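Local coordinates for protein RNase NGR3 (Nicotiana glutinosa, PDB 1VCZ) that probably cleaves RNA as a secreted endonuclease of the RNase T2 family and binds nucleoside monophosphates such as GMP and AMP at two base-binding sites, at residues 15-20 and 38-43; 159-164 and 171-176. All blocks are in the same frame, centred on the assembly; numbering follows the deposited sequence.

Overall arrangement
From the N terminus the chain first runs along strand 10-16, turns through the short helix 18-21, and comes back as strand 41-48; contact 1 closes this loop, with 17 residues between its segments. The longer helices follow before strand 160-165 and strand 171-181 form a hairpin closed by contact 2, with six residues between. The two loops lie in series, neither nested nor crossed, with contact centres about 10 Å apart. They share one antiparallel sheet, since strand 10-16 sits between strands 41-48 and 171-181. A probable hydrogen bond from Ser20 OG to Ile173 O, 2.7 Å, links them directly.

Contact 1: residues 15-20 and 38-43; sequences QQWPAS and EDFSIH. With 5GP (guanosine-5'-monophosphate), chain C.
Glu38 brings CG obliquely to the benzo part of the Trp17 indole, 3.8 Å from CH2, while its carboxylate reaches Phe208 N. At Asp39 the backbone takes over: Trp17 CZ3 packs on the carbonyl carbon of Asp39, whose carboxylate forms a salt bridge with Arg120. The Phe40 ring, its CG lying opposite the carbonyl carbon (chi1 -73°), meets the six-membered ring of Trp17 obliquely, with CE3 3.5 Å above the phenyl centre and the planes at 47°. Cut back to alanine, this position would lose the ring under CE3, which would probably leave a gap between Trp17 and Leu125 and Leu129 of helix 125-131. Ser41 pairs with Gln16 through two nearly straight backbone bonds, Ser41 N to Gln16 O at 3.0 Å and Gln16 N to Ser41 O at 2.8 Å. A water accepts from Ser41 OG and Gln16 NE2 and donates to Ile42 O. Ile42 itself turns to helix 109-123. His43, a predicted active-site residue, places one ring face toward N2 of the bound GMP. Gln16 reads the same base twice, OE1 taking N1-H at 3.1 Å and NE2 giving to O6 at 2.9 Å, a donor-acceptor pattern complementary to guanine.

Contact 2: residues 159-164 and 171-176; sequences PYIECN and HQIYQV
Glu162 and Tyr174 both carry CG anti to the backbone N (chi1 170° in each), which lays the two side chains alongside one another, pointing the same way. Glu162 OE2 therefore meets the edge of the tyrosine ring in its plane, 3.7 Å from CD2, with the carboxylate turned almost perpendicular to the ring. OE1 accepts from Gln175 NE2 at 2.8 Å, approached from above the carboxylate plane, and also bonds to Tyr177 OH. The Tyr174 ring lies between two neighbours: the Asn164 amide stacks on one face, OD1 3.7 Å above the plane, and Gln175 CG covers the centre of the other. The strands form an antiparallel hairpin interrupted by a classic beta bulge, in which Tyr174 and Gln175 together face Glu162. Its carbonyl O is gripped by two donors, Tyr174 N at 2.8 Å and Gln175 N at 3.0 Å. Beyond the bulge, Asn164 and Gln172 exchange both backbone bonds. Ile161 CG2 touches Ile173 CG1 at 3.7 Å, and Pro159 CB packs on Val176 CG1. Cys163 is tied to Cys199 by a disulfide, while Tyr174 and Gln175 both touch a bound GMP, and Gln175 OE1 holds His43 ND1.

Contact 1: residues 15-20 and 38-43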
loop_
_atom_site.group_PDB
_atom_site.type_symbol
_atom_site.label_atom_id
_atom_site.label_comp_id
_atom_site.label_asym_id
_atom_site.label_seq_id
_atom_site.Cartn_x
_atom_site.Cartn_y
_atom_site.Cartn_z
ATOM N N GLN A 15 0.244 1.305 -0.903
ATOM C CA GLN A 15 -0.825 0.425 -1.375
ATOM C C GLN A 15 -0.327 -0.356 -2.582
ATOM O O GLN A 15 0.550 0.097 -3.327
ATOM C CB GLN A 15 -2.083 1.217 -1.768
ATOM C CG GLN A 15 -2.774 1.824 -0.554
ATOM C CD GLN A 15 -3.890 2.739 -0.936
ATOM O OE1 GLN A 15 -5.014 2.291 -1.187
ATOM N NE2 GLN A 15 -3.593 4.030 -1.008
ATOM N N GLN A 16 -0.869 -1.552 -2.764
ATOM C CA GLN A 16 -0.465 -2.376 -3.899
ATOM C C GLN A 16 -1.685 -2.703 -4.760
ATOM O O GLN A 16 -2.823 -2.681 -4.276
ATOM C CB GLN A 16 0.199 -3.686 -3.415
ATOM C CG GLN A 16 -0.718 -4.659 -2.668
ATOM C CD GLN A 16 -0.059 -6.020 -2.383
ATOM O OE1 GLN A 16 0.825 -6.472 -3.127
ATOM N NE2 GLN A 16 -0.506 -6.685 -1.318
ATOM N N TRP A 17 -1.438 -2.958 -6.036
ATOM C CA TRP A 17 -2.492 -3.350 -6.974
ATOM C C TRP A 17 -2.308 -4.869 -7.046
ATOM O O TRP A 17 -1.368 -5.361 -7.677
ATOM C CB TRP A 17 -2.246 -2.738 -8.350
ATOM C CG TRP A 17 -3.324 -3.110 -9.338
ATOM C CD1 TRP A 17 -3.163 -3.775 -10.523
ATOM C CD2 TRP A 17 -4.724 -2.837 -9.216
ATOM N NE1 TRP A 17 -4.385 -3.934 -11.147
ATOM C CE2 TRP A 17 -5.360 -3.370 -10.373
ATOM C CE3 TRP A 17 -5.508 -2.195 -8.251
ATOM C CZ2 TRP A 17 -6.743 -3.280 -10.582
ATOM C CZ3 TRP A 17 -6.896 -2.103 -8.462
ATOM C CH2 TRP A 17 -7.490 -2.647 -9.626
ATOM N N PRO A 18 -3.196 -5.632 -6.382
ATOM C CA PRO A 18 -3.132 -7.099 -6.350
ATOM C C PRO A 18 -2.843 -7.772 -7.676
ATOM O O PRO A 18 -1.958 -8.623 -7.773
ATOM C CB PRO A 18 -4.503 -7.493 -5.782
ATOM C CG PRO A 18 -4.799 -6.372 -4.855
ATOM C CD PRO A 18 -4.416 -5.157 -5.711
ATOM N N ALA A 19 -3.568 -7.375 -8.712
ATOM C CA ALA A 19 -3.377 -7.996 -10.015
ATOM C C ALA A 19 -1.945 -7.906 -10.523
ATOM O O ALA A 19 -1.491 -8.796 -11.256
ATOM C CB ALA A 19 -4.344 -7.403 -11.026
ATOM N N SER A 20 -1.220 -6.855 -10.141
ATOM C CA SER A 20 0.176 -6.721 -10.580
ATOM C C SER A 20 1.149 -7.543 -9.742
ATOM O O SER A 20 2.318 -7.702 -10.091
ATOM C CB SER A 20 0.620 -5.252 -10.570
ATOM O OG SER A 20 -0.070 -4.506 -11.559
ATOM N N GLU A 38 -10.929 -6.570 -6.595
ATOM C CA GLU A 38 -10.113 -5.932 -7.621
ATOM C C GLU A 38 -10.068 -4.464 -7.219
ATOM O O GLU A 38 -10.782 -3.620 -7.761
ATOM C CB GLU A 38 -10.756 -6.099 -9.000
ATOM C CG GLU A 38 -9.907 -5.533 -10.126
ATOM C CD GLU A 38 -10.184 -6.190 -11.469
ATOM O OE1 GLU A 38 -9.833 -7.386 -11.650
ATOM O OE2 GLU A 38 -10.755 -5.504 -12.343
ATOM N N ASP A 39 -9.214 -4.170 -6.244
ATOM C CA ASP A 39 -9.125 -2.823 -5.712
ATOM C C ASP A 39 -7.735 -2.731 -5.080
ATOM O O ASP A 39 -7.083 -3.758 -4.830
ATOM C CB ASP A 39 -10.226 -2.674 -4.644
ATOM C CG ASP A 39 -10.346 -1.271 -4.066
ATOM O OD1 ASP A 39 -9.717 -0.320 -4.579
ATOM O OD2 ASP A 39 -11.102 -1.121 -3.075
ATOM N N PHE A 40 -7.287 -1.505 -4.833
ATOM C CA PHE A 40 -5.990 -1.330 -4.202
ATOM C C PHE A 40 -6.095 -1.784 -2.759
ATOM O O PHE A 40 -7.078 -1.500 -2.059
ATOM C CB PHE A 40 -5.547 0.139 -4.250
ATOM C CG PHE A 40 -5.129 0.586 -5.619
ATOM C CD1 PHE A 40 -6.073 1.062 -6.526
ATOM C CD2 PHE A 40 -3.789 0.482 -6.020
ATOM C CE1 PHE A 40 -5.692 1.424 -7.812
ATOM C CE2 PHE A 40 -3.406 0.841 -7.303
ATOM C CZ PHE A 40 -4.353 1.310 -8.198
ATOM N N SER A 41 -5.065 -2.481 -2.307
ATOM C CA SER A 41 -5.046 -2.974 -0.939
ATOM C C SER A 41 -3.817 -2.429 -0.225
ATOM O O SER A 41 -2.866 -1.970 -0.859
ATOM C CB SER A 41 -4.994 -4.494 -0.935
ATOM O OG SER A 41 -3.771 -4.953 -1.480
ATOM N N ILE A 42 -3.836 -2.511 1.095
ATOM C CA ILE A 42 -2.720 -2.012 1.885
ATOM C C ILE A 42 -1.489 -2.902 1.882
ATOM O O ILE A 42 -1.578 -4.110 2.065
ATOM C CB ILE A 42 -3.140 -1.828 3.367
ATOM C CG1 ILE A 42 -4.355 -0.905 3.443
ATOM C CG2 ILE A 42 -1.990 -1.247 4.198
ATOM C CD1 ILE A 42 -5.180 -1.046 4.708
ATOM N N HIS A 43 -0.331 -2.290 1.676
ATOM C CA HIS A 43 0.910 -3.035 1.818
ATOM C C HIS A 43 1.424 -2.627 3.205
ATOM O O HIS A 43 1.602 -3.485 4.093
ATOM C CB HIS A 43 1.950 -2.669 0.753
ATOM C CG HIS A 43 3.270 -3.354 0.964
ATOM N ND1 HIS A 43 4.246 -3.425 -0.004
ATOM C CD2 HIS A 43 3.765 -4.021 2.040
ATOM C CE1 HIS A 43 5.280 -4.105 0.457
ATOM N NE2 HIS A 43 5.016 -4.481 1.696
HETATM P P 5GP C . 7.626 -5.327 5.167
HETATM O O1P 5GP C . 7.106 -4.065 4.611
HETATM O O2P 5GP C . 9.082 -5.617 4.831
HETATM O O3P 5GP C . 7.411 -5.379 6.724
HETATM O "O5'" 5GP C . 6.780 -6.601 4.612
HETATM C "C5'" 5GP C . 6.976 -7.085 3.274
HETATM C "C4'" 5GP C . 7.088 -8.597 3.222
HETATM O "O4'" 5GP C . 5.705 -9.067 3.372
HETATM C "C3'" 5GP C . 7.586 -9.223 1.927
HETATM O "O3'" 5GP C . 8.966 -9.547 1.972
HETATM C "C2'" 5GP C . 6.744 -10.483 1.699
HETATM O "O2'" 5GP C . 7.468 -11.697 2.009
HETATM C "C1'" 5GP C . 5.525 -10.277 2.602
HETATM N N9 5GP C . 4.161 -10.272 1.993
HETATM C C8 5GP C . 3.082 -11.066 2.289
HETATM N N7 5GP C . 2.031 -10.902 1.518
HETATM C C5 5GP C . 2.421 -9.825 0.692
HETATM C C6 5GP C . 1.649 -9.160 -0.320
HETATM O O6 5GP C . 0.479 -9.344 -0.607
HETATM N N1 5GP C . 2.422 -8.175 -1.019
HETATM C C2 5GP C . 3.728 -7.813 -0.665
HETATM N N2 5GP C . 4.249 -6.813 -1.424
HETATM N N3 5GP C . 4.441 -8.393 0.350
HETATM C C4 5GP C . 3.722 -9.420 0.964
HETATM O O HOH W 1 -2.928 -6.002 0.643
#

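Contact 2: residues 159-164 and 171-176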
loop_
_atom_site.group_PDB
_atom_site.type_symbol
_atom_site.label_atom_id
_atom_site.label_comp_id
_atom_site.label_asym_id
_atom_site.label_seq_id
_atom_site.Cartn_x
_atom_site.Cartn_y
_atom_site.Cartn_z
ATOM N N PRO A 159 1.227 11.318 -5.575
ATOM C CA PRO A 159 1.697 9.992 -5.176
ATOM C C PRO A 159 2.995 9.680 -5.899
ATOM O O PRO A 159 3.370 10.391 -6.817
ATOM C CB PRO A 159 0.583 9.087 -5.673
ATOM C CG PRO A 159 0.277 9.723 -7.037
ATOM C CD PRO A 159 0.285 11.223 -6.712
ATOM N N TYR A 160 3.691 8.639 -5.444
ATOM C CA TYR A 160 4.894 8.154 -6.112
ATOM C C TYR A 160 4.406 6.787 -6.590
ATOM O O TYR A 160 3.813 6.054 -5.807
ATOM C CB TYR A 160 6.040 7.941 -5.128
ATOM C CG TYR A 160 7.144 7.104 -5.737
ATOM C CD1 TYR A 160 8.007 7.639 -6.691
ATOM C CD2 TYR A 160 7.300 5.774 -5.387
ATOM C CE1 TYR A 160 9.007 6.860 -7.278
ATOM C CE2 TYR A 160 8.292 4.991 -5.959
ATOM C CZ TYR A 160 9.142 5.541 -6.900
ATOM O OH TYR A 160 10.137 4.768 -7.425
ATOM N N ILE A 161 4.621 6.465 -7.857
ATOM C CA ILE A 161 4.159 5.196 -8.400
ATOM C C ILE A 161 5.319 4.253 -8.667
ATOM O O ILE A 161 6.315 4.623 -9.286
ATOM C CB ILE A 161 3.369 5.402 -9.730
ATOM C CG1 ILE A 161 2.166 6.325 -9.507
ATOM C CG2 ILE A 161 2.851 4.078 -10.223
ATOM C CD1 ILE A 161 2.502 7.737 -9.141
ATOM N N GLU A 162 5.189 3.025 -8.193
ATOM C CA GLU A 162 6.224 2.032 -8.406
ATOM C C GLU A 162 5.652 1.031 -9.402
ATOM O O GLU A 162 4.538 0.543 -9.218
ATOM C CB GLU A 162 6.556 1.323 -7.088
ATOM C CG GLU A 162 7.450 0.096 -7.254
ATOM C CD GLU A 162 7.624 -0.677 -5.947
ATOM O OE1 GLU A 162 7.104 -0.228 -4.892
ATOM O OE2 GLU A 162 8.273 -1.736 -5.984
ATOM N N CYS A 163 6.413 0.741 -10.450
ATOM C CA CYS A 163 5.963 -0.201 -11.463
ATOM C C CYS A 163 6.778 -1.477 -11.446
ATOM O O CYS A 163 7.887 -1.495 -10.938
ATOM C CB CYS A 163 6.084 0.445 -12.844
ATOM S SG CYS A 163 4.929 1.834 -13.066
ATOM N N ASN A 164 6.202 -2.556 -11.958
ATOM C CA ASN A 164 6.952 -3.790 -12.095
ATOM C C ASN A 164 6.586 -4.320 -13.484
ATOM O O ASN A 164 5.933 -3.612 -14.262
ATOM C CB ASN A 164 6.680 -4.793 -10.955
ATOM C CG ASN A 164 5.265 -5.324 -10.928
ATOM O OD1 ASN A 164 4.975 -6.290 -10.198
ATOM N ND2 ASN A 164 4.378 -4.711 -11.697
ATOM N N HIS A 171 4.962 -3.094 -18.589
ATOM C CA HIS A 171 5.291 -2.359 -17.371
ATOM C C HIS A 171 3.915 -2.028 -16.822
ATOM O O HIS A 171 3.054 -1.566 -17.557
ATOM C CB HIS A 171 6.060 -1.095 -17.721
ATOM C CG HIS A 171 7.331 -1.370 -18.456
ATOM N ND1 HIS A 171 8.473 -1.816 -17.823
ATOM C CD2 HIS A 171 7.618 -1.343 -19.780
ATOM C CE1 HIS A 171 9.408 -2.053 -18.727
ATOM N NE2 HIS A 171 8.917 -1.775 -19.919
ATOM N N GLN A 172 3.706 -2.259 -15.531
ATOM C CA GLN A 172 2.399 -2.050 -14.939
ATOM C C GLN A 172 2.482 -1.318 -13.613
ATOM O O GLN A 172 3.502 -1.393 -12.935
ATOM C CB GLN A 172 1.760 -3.417 -14.702
ATOM C CG GLN A 172 2.698 -4.373 -13.964
ATOM C CD GLN A 172 2.116 -5.768 -13.779
ATOM O OE1 GLN A 172 2.619 -6.562 -12.972
ATOM N NE2 GLN A 172 1.057 -6.070 -14.524
ATOM N N ILE A 173 1.403 -0.635 -13.246
ATOM C CA ILE A 173 1.351 0.059 -11.961
ATOM C C ILE A 173 1.331 -1.048 -10.896
ATOM O O ILE A 173 0.495 -1.958 -10.940
ATOM C CB ILE A 173 0.081 0.979 -11.892
ATOM C CG1 ILE A 173 0.018 1.733 -10.566
ATOM C CG2 ILE A 173 -1.198 0.170 -12.126
ATOM C CD1 ILE A 173 -0.320 0.902 -9.394
ATOM N N TYR A 174 2.256 -0.986 -9.938
ATOM C CA TYR A 174 2.335 -2.019 -8.911
ATOM C C TYR A 174 2.038 -1.497 -7.514
ATOM O O TYR A 174 1.181 -2.050 -6.822
ATOM C CB TYR A 174 3.711 -2.673 -8.973
ATOM C CG TYR A 174 4.038 -3.592 -7.817
ATOM C CD1 TYR A 174 3.147 -4.586 -7.414
ATOM C CD2 TYR A 174 5.265 -3.481 -7.146
ATOM C CE1 TYR A 174 3.475 -5.457 -6.362
ATOM C CE2 TYR A 174 5.601 -4.332 -6.107
ATOM C CZ TYR A 174 4.700 -5.321 -5.716
ATOM O OH TYR A 174 5.013 -6.173 -4.675
ATOM N N GLN A 175 2.753 -0.457 -7.077
ATOM C CA GLN A 175 2.462 0.112 -5.762
ATOM C C GLN A 175 2.312 1.634 -5.822
ATOM O O GLN A 175 2.874 2.288 -6.690
ATOM C CB GLN A 175 3.537 -0.301 -4.760
ATOM C CG GLN A 175 3.409 -1.785 -4.426
ATOM C CD GLN A 175 4.287 -2.245 -3.275
ATOM O OE1 GLN A 175 3.864 -3.068 -2.477
ATOM N NE2 GLN A 175 5.500 -1.733 -3.191
ATOM N N VAL A 176 1.538 2.188 -4.897
ATOM C CA VAL A 176 1.335 3.615 -4.883
ATOM C C VAL A 176 1.721 4.109 -3.503
ATOM O O VAL A 176 1.231 3.595 -2.500
ATOM C CB VAL A 176 -0.136 3.963 -5.161
ATOM C CG1 VAL A 176 -0.329 5.492 -5.044
ATOM C CG2 VAL A 176 -0.523 3.490 -6.565
#